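Long-range contacts in heme-binding protein A (Haemophilus parasuis 29755, PDB 3TPA), which probably binds glutathione as a solute-binding protein of the family 5 type, the kind that delivers captured ligands to an ABC transporter: residues L283-V288 and A345-G350; L292-D297 and L335-A340. The protein carries 1 engineered substitution. All blocks are in the same frame, centred on the assembly; numbering follows the deposited sequence.

How the interactions relate
After strand 261-276 the chain reaches Leu-283 to Val-288, which enter helix 286-294. The far end of that helix forms interaction 2 with the start of helix 335-344, closing a loop of 37 residues that includes helix 298-306 and strand 310-312. Its other end forms interaction 1 with residues 345-350, just past helix 335-344, closing a wider loop of 56 residues. The smaller loop thus lies within the larger, and the two helices run antiparallel, joined near both ends. The contacts lie about 12 Å apart, centre to centre, and meet directly where Leu-283 CD2 packs 3.7 Å from Leu-292 CD1. Beyond Gly-350 the chain enters strand 351-356 of the six-stranded mixed sheet.

Interaction 1 (L283-V288 and A345-G350)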
loop_
_atom_site.group_PDB
_atom_site.type_symbol
_atom_site.label_atom_id
_atom_site.label_comp_id
_atom_site.label_asym_id
_atom_site.label_seq_id
_atom_site.Cartn_x
_atom_site.Cartn_y
_atom_site.Cartn_z
ATOM N N LEU A 283 15.760 25.519 -10.307
ATOM C CA LEU A 283 14.565 24.761 -9.945
ATOM C C LEU A 283 13.707 25.461 -8.890
ATOM O O LEU A 283 12.578 25.049 -8.628
ATOM C CB LEU A 283 14.965 23.365 -9.458
ATOM C CG LEU A 283 15.751 22.515 -10.476
ATOM C CD1 LEU A 283 15.986 21.121 -9.921
ATOM C CD2 LEU A 283 15.017 22.422 -11.803
ATOM N N ASN A 284 14.248 26.505 -8.266
ATOM C CA ASN A 284 13.470 27.311 -7.312
ATOM C C ASN A 284 12.422 28.177 -8.006
ATOM O O ASN A 284 11.526 28.733 -7.377
ATOM C CB ASN A 284 14.385 28.203 -6.462
ATOM C CG ASN A 284 13.605 29.063 -5.490
ATOM O OD1 ASN A 284 13.368 30.244 -5.746
ATOM N ND2 ASN A 284 13.180 28.468 -4.376
ATOM N N ASN A 285 12.546 28.264 -9.320
ATOM C CA ASN A 285 11.724 29.127 -10.143
ATOM C C ASN A 285 10.531 28.369 -10.718
ATOM O O ASN A 285 10.683 27.435 -11.488
ATOM C CB ASN A 285 12.599 29.697 -11.254
ATOM C CG ASN A 285 11.858 30.640 -12.156
ATOM O OD1 ASN A 285 10.766 30.338 -12.624
ATOM N ND2 ASN A 285 12.457 31.794 -12.420
ATOM N N VAL A 286 9.330 28.774 -10.342
ATOM C CA VAL A 286 8.139 27.999 -10.699
ATOM C C VAL A 286 7.966 27.844 -12.213
ATOM O O VAL A 286 7.514 26.805 -12.698
ATOM C CB VAL A 286 6.864 28.616 -10.082
ATOM C CG1 VAL A 286 6.701 30.038 -10.554
ATOM C CG2 VAL A 286 5.634 27.799 -10.449
ATOM N N LYS A 287 8.302 28.884 -12.970
ATOM C CA LYS A 287 8.142 28.808 -14.412
ATOM C C LYS A 287 9.122 27.794 -14.988
ATOM O O LYS A 287 8.807 27.099 -15.940
ATOM C CB LYS A 287 8.301 30.182 -15.069
ATOM C CG LYS A 287 7.206 31.204 -14.650
ATOM C CD LYS A 287 7.311 32.493 -15.470
ATOM C CE LYS A 287 6.431 33.621 -14.916
ATOM N NZ LYS A 287 6.558 34.847 -15.784
ATOM N N VAL A 288 10.311 27.702 -14.403
ATOM C CA VAL A 288 11.252 26.692 -14.860
ATOM C C VAL A 288 10.697 25.301 -14.618
ATOM O O VAL A 288 10.772 24.432 -15.496
ATOM C CB VAL A 288 12.638 26.832 -14.203
ATOM C CG1 VAL A 288 13.483 25.599 -14.493
ATOM C CG2 VAL A 288 13.331 28.085 -14.717
ATOM N N ALA A 345 11.321 32.828 -17.949
ATOM C CA ALA A 345 11.855 32.719 -16.590
ATOM C C ALA A 345 13.275 33.280 -16.475
ATOM O O ALA A 345 13.847 33.296 -15.391
ATOM C CB ALA A 345 11.822 31.254 -16.116
ATOM N N GLY A 346 13.837 33.735 -17.592
ATOM C CA GLY A 346 15.164 34.342 -17.596
ATOM C C GLY A 346 16.289 33.422 -18.043
ATOM O O GLY A 346 17.469 33.691 -17.810
ATOM N N TYR A 347 15.923 32.332 -18.695
ATOM C CA TYR A 347 16.896 31.342 -19.147
ATOM C C TYR A 347 16.776 31.085 -20.641
ATOM O O TYR A 347 16.212 30.080 -21.042
ATOM C CB TYR A 347 16.705 30.027 -18.382
ATOM C CG TYR A 347 16.935 30.188 -16.903
ATOM C CD1 TYR A 347 18.218 30.135 -16.370
ATOM C CD2 TYR A 347 15.876 30.412 -16.038
ATOM C CE1 TYR A 347 18.439 30.292 -15.018
ATOM C CE2 TYR A 347 16.087 30.572 -14.684
ATOM C CZ TYR A 347 17.373 30.510 -14.179
ATOM O OH TYR A 347 17.591 30.675 -12.829
ATOM N N PRO A 348 17.311 31.997 -21.469
ATOM C CA PRO A 348 17.217 31.826 -22.926
ATOM C C PRO A 348 18.120 30.704 -23.445
ATOM O O PRO A 348 17.832 30.124 -24.492
ATOM C CB PRO A 348 17.674 33.185 -23.470
ATOM C CG PRO A 348 18.546 33.753 -22.404
ATOM C CD PRO A 348 17.981 33.258 -21.096
ATOM N N ASN A 349 19.201 30.405 -22.732
ATOM C CA ASN A 349 20.066 29.287 -23.120
ATOM C C ASN A 349 19.907 28.068 -22.207
ATOM O O ASN A 349 20.746 27.171 -22.209
ATOM C CB ASN A 349 21.535 29.725 -23.134
ATOM C CG ASN A 349 21.756 30.986 -23.943
ATOM O OD1 ASN A 349 21.300 31.094 -25.082
ATOM N ND2 ASN A 349 22.446 31.958 -23.349
ATOM N N GLY A 350 18.836 28.050 -21.415
ATOM C CA GLY A 350 18.619 26.990 -20.450
ATOM C C GLY A 350 19.729 26.957 -19.413
ATOM O O GLY A 350 20.242 28.000 -19.001
HETATM O O HOH W 1 15.395 31.834 -11.352
#
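Asn-285 and Tyr-347 reach across the contact through their first torsions. In Asn-285, CG stands anti to the backbone N (chi1 -179°), which brings the amide against Ala-345; in Tyr-347, CG stands anti to the carbonyl carbon (chi1 -62°), which turns the ring toward Val-288. Asn-285 is the N-cap of helix 286-294. Its OD1 accepts from Val-288 N at 3.2 Å, the donor lying above the amide plane, and weakly from Lys-287 N at 2.9 Å, a bond bent to 124°. This pair of bonds restrains the rotation of the amide and leaves ND2 beside Ala-345 and at the edge of the Tyr-347 ring. No direct hydrogen bond joins the segments; a water does, accepting from Asn-285 ND2 at 3.1 Å and lying 2.9 Å from Tyr-347 OH. The apolar half centres on Ala-345 CB, which touches Lys-287 CB at 3.8 Å and rests against the Asn-285 amide. Val-288 CG2 packs on this same methyl and also on the tyrosine, 3.7 Å from Tyr-347 CD2, approaching the ring obliquely while the two side chains cross at about a right angle. Lys-287 extends past the alanine to a salt bridge with Glu-344 and also packs on Leu-341. Gly-346, with positive phi, ends helix 335-344 in a Schellman motif, and a type I turn from Tyr-347 to Gly-350 follows. The contact therefore sits at the surface, where the capped start of helix 286-294 lies beside the end of helix 335-344 and the turn that leads into strand 351-356.

Interaction 2 (L292-D297 and L335-A340); sequences LHHATD and LEKAKA
Ala-295 and Leu-335 make the close part of this contact: the CB of Leu-335 points away from residues 292-297, but its CD2 branch comes back to lie 3.6 Å from the methyl Ala-295 CB. Ala-338 CB fills in beside them, 3.9 Å from Ala-295 CB and equally near His-294 CB. Ala-338 has only a methyl to place here, and its CA comes within 5.4 Å of His-294 CA. The pairing belongs to an antiparallel helix pair, the last turn of helix 286-294 against the first of helix 335-344, in a lobe built on a six-stranded mixed sheet and of the kind found in family 5 solute-binding proteins. As helix 286-294 ends, Thr-296 OG1 donates to Leu-292 O at 2.7 Å; Trp-379 of helix 368-381 bonds the same oxygen through NE1 and, with Ile-382, covers Ala-295. The looser, solvent side belongs to the exposed Lys-337. With CG anti to the backbone N (chi1 -163°) and the chain extended through CD, Lys-337 lays CD over one face of the His-294 imidazole in a CH-pi contact, 4.0 Å from the ring centroid and displaced toward the rim near CE1. The bend that follows at chi3 (-102°) sets the course of CE and NZ, and NZ forms a salt bridge with the Glu-332 carboxylate. The backbone O of Glu-332 bonds His-294 ND1, while Tyr-331 meets the His-294 ring edge-to-face.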
loop_
_atom_site.group_PDB
_atom_site.type_symbol
_atom_site.label_atom_id
_atom_site.label_comp_id
_atom_site.label_asym_id
_atom_site.label_seq_id
_atom_site.Cartn_x
_atom_site.Cartn_y
_atom_site.Cartn_z
ATOM N N LEU A 292 9.930 22.319 -17.419
ATOM C CA LEU A 292 10.394 20.927 -17.381
ATOM C C LEU A 292 9.230 19.961 -17.438
ATOM O O LEU A 292 9.349 18.858 -17.964
ATOM C CB LEU A 292 11.197 20.683 -16.110
ATOM C CG LEU A 292 12.455 21.535 -16.061
ATOM C CD1 LEU A 292 13.218 21.294 -14.786
ATOM C CD2 LEU A 292 13.332 21.266 -17.308
ATOM N N HIS A 293 8.101 20.393 -16.880
ATOM C CA HIS A 293 6.861 19.598 -16.857
ATOM C C HIS A 293 6.313 19.509 -18.287
ATOM O O HIS A 293 5.983 18.428 -18.767
ATOM C CB HIS A 293 5.853 20.237 -15.883
ATOM C CG HIS A 293 4.774 19.310 -15.424
ATOM N ND1 HIS A 293 4.250 19.348 -14.136
ATOM C CD2 HIS A 293 4.121 18.314 -16.065
ATOM C CE1 HIS A 293 3.324 18.419 -14.021
ATOM N NE2 HIS A 293 3.222 17.773 -15.181
ATOM N N HIS A 294 6.253 20.644 -18.979
ATOM C CA HIS A 294 5.854 20.656 -20.389
ATOM C C HIS A 294 6.774 19.817 -21.263
ATOM O O HIS A 294 6.354 19.332 -22.299
ATOM C CB HIS A 294 5.807 22.086 -20.964
ATOM C CG HIS A 294 4.549 22.828 -20.650
ATOM N ND1 HIS A 294 3.325 22.469 -21.170
ATOM C CD2 HIS A 294 4.325 23.914 -19.877
ATOM C CE1 HIS A 294 2.396 23.293 -20.721
ATOM N NE2 HIS A 294 2.978 24.188 -19.946
ATOM N N ALA A 295 8.031 19.665 -20.852
ATOM C CA ALA A 295 9.004 18.910 -21.634
ATOM C C ALA A 295 9.175 17.484 -21.123
ATOM O O ALA A 295 10.203 16.866 -21.352
ATOM C CB ALA A 295 10.344 19.626 -21.658
ATOM N N THR A 296 8.170 16.987 -20.409
ATOM C CA THR A 296 8.160 15.610 -19.921
ATOM C C THR A 296 7.102 14.861 -20.728
ATOM O O THR A 296 5.905 15.122 -20.604
ATOM C CB THR A 296 7.873 15.521 -18.383
ATOM O OG1 THR A 296 8.862 16.263 -17.663
ATOM C CG2 THR A 296 7.917 14.069 -17.886
ATOM N N ASP A 297 7.567 13.957 -21.590
ATOM C CA ASP A 297 6.691 13.178 -22.465
ATOM C C ASP A 297 6.182 11.978 -21.675
ATOM O O ASP A 297 6.797 10.919 -21.697
ATOM C CB ASP A 297 7.484 12.684 -23.683
ATOM C CG ASP A 297 6.587 12.222 -24.826
ATOM O OD1 ASP A 297 5.422 11.868 -24.571
ATOM O OD2 ASP A 297 7.057 12.194 -25.985
ATOM N N LEU A 335 7.322 20.984 -26.417
ATOM C CA LEU A 335 8.683 21.488 -26.269
ATOM C C LEU A 335 8.791 22.975 -26.613
ATOM O O LEU A 335 9.517 23.729 -25.952
ATOM C CB LEU A 335 9.664 20.651 -27.103
ATOM C CG LEU A 335 9.859 19.185 -26.643
ATOM C CD1 LEU A 335 10.799 18.446 -27.566
ATOM C CD2 LEU A 335 10.364 19.076 -25.197
ATOM N N GLU A 336 8.065 23.389 -27.648
ATOM C CA GLU A 336 8.089 24.780 -28.083
ATOM C C GLU A 336 7.608 25.676 -26.938
ATOM O O GLU A 336 8.248 26.677 -26.613
ATOM C CB GLU A 336 7.221 24.974 -29.331
ATOM C CG GLU A 336 7.793 25.960 -30.337
ATOM C CD GLU A 336 6.770 26.406 -31.368
ATOM O OE1 GLU A 336 5.564 26.465 -31.028
ATOM O OE2 GLU A 336 7.170 26.698 -32.518
ATOM N N LYS A 337 6.494 25.298 -26.314
ATOM C CA LYS A 337 5.978 26.031 -25.158
ATOM C C LYS A 337 6.967 25.986 -23.993
ATOM O O LYS A 337 7.137 26.975 -23.271
ATOM C CB LYS A 337 4.625 25.472 -24.711
ATOM C CG LYS A 337 3.829 26.402 -23.812
ATOM C CD LYS A 337 2.477 25.803 -23.456
ATOM C CE LYS A 337 1.348 26.419 -24.274
ATOM N NZ LYS A 337 0.004 25.893 -23.891
ATOM N N ALA A 338 7.624 24.837 -23.819
ATOM C CA ALA A 338 8.591 24.662 -22.732
ATOM C C ALA A 338 9.775 25.610 -22.880
ATOM O O ALA A 338 10.153 26.291 -21.936
ATOM C CB ALA A 338 9.082 23.199 -22.657
ATOM N N LYS A 339 10.365 25.651 -24.066
ATOM C CA LYS A 339 11.497 26.547 -24.304
ATOM C C LYS A 339 11.101 28.025 -24.124
ATOM O O LYS A 339 11.870 28.834 -23.590
ATOM C CB LYS A 339 12.097 26.309 -25.700
ATOM C CG LYS A 339 13.536 26.776 -25.851
ATOM C CD LYS A 339 14.079 26.446 -27.229
ATOM C CE LYS A 339 15.481 27.000 -27.408
ATOM N NZ LYS A 339 16.027 26.715 -28.761
ATOM N N ALA A 340 9.894 28.371 -24.556
ATOM C CA ALA A 340 9.416 29.743 -24.418
ATOM C C ALA A 340 9.262 30.145 -22.938
ATOM O O ALA A 340 9.663 31.232 -22.538
ATOM C CB ALA A 340 8.107 29.920 -25.171
#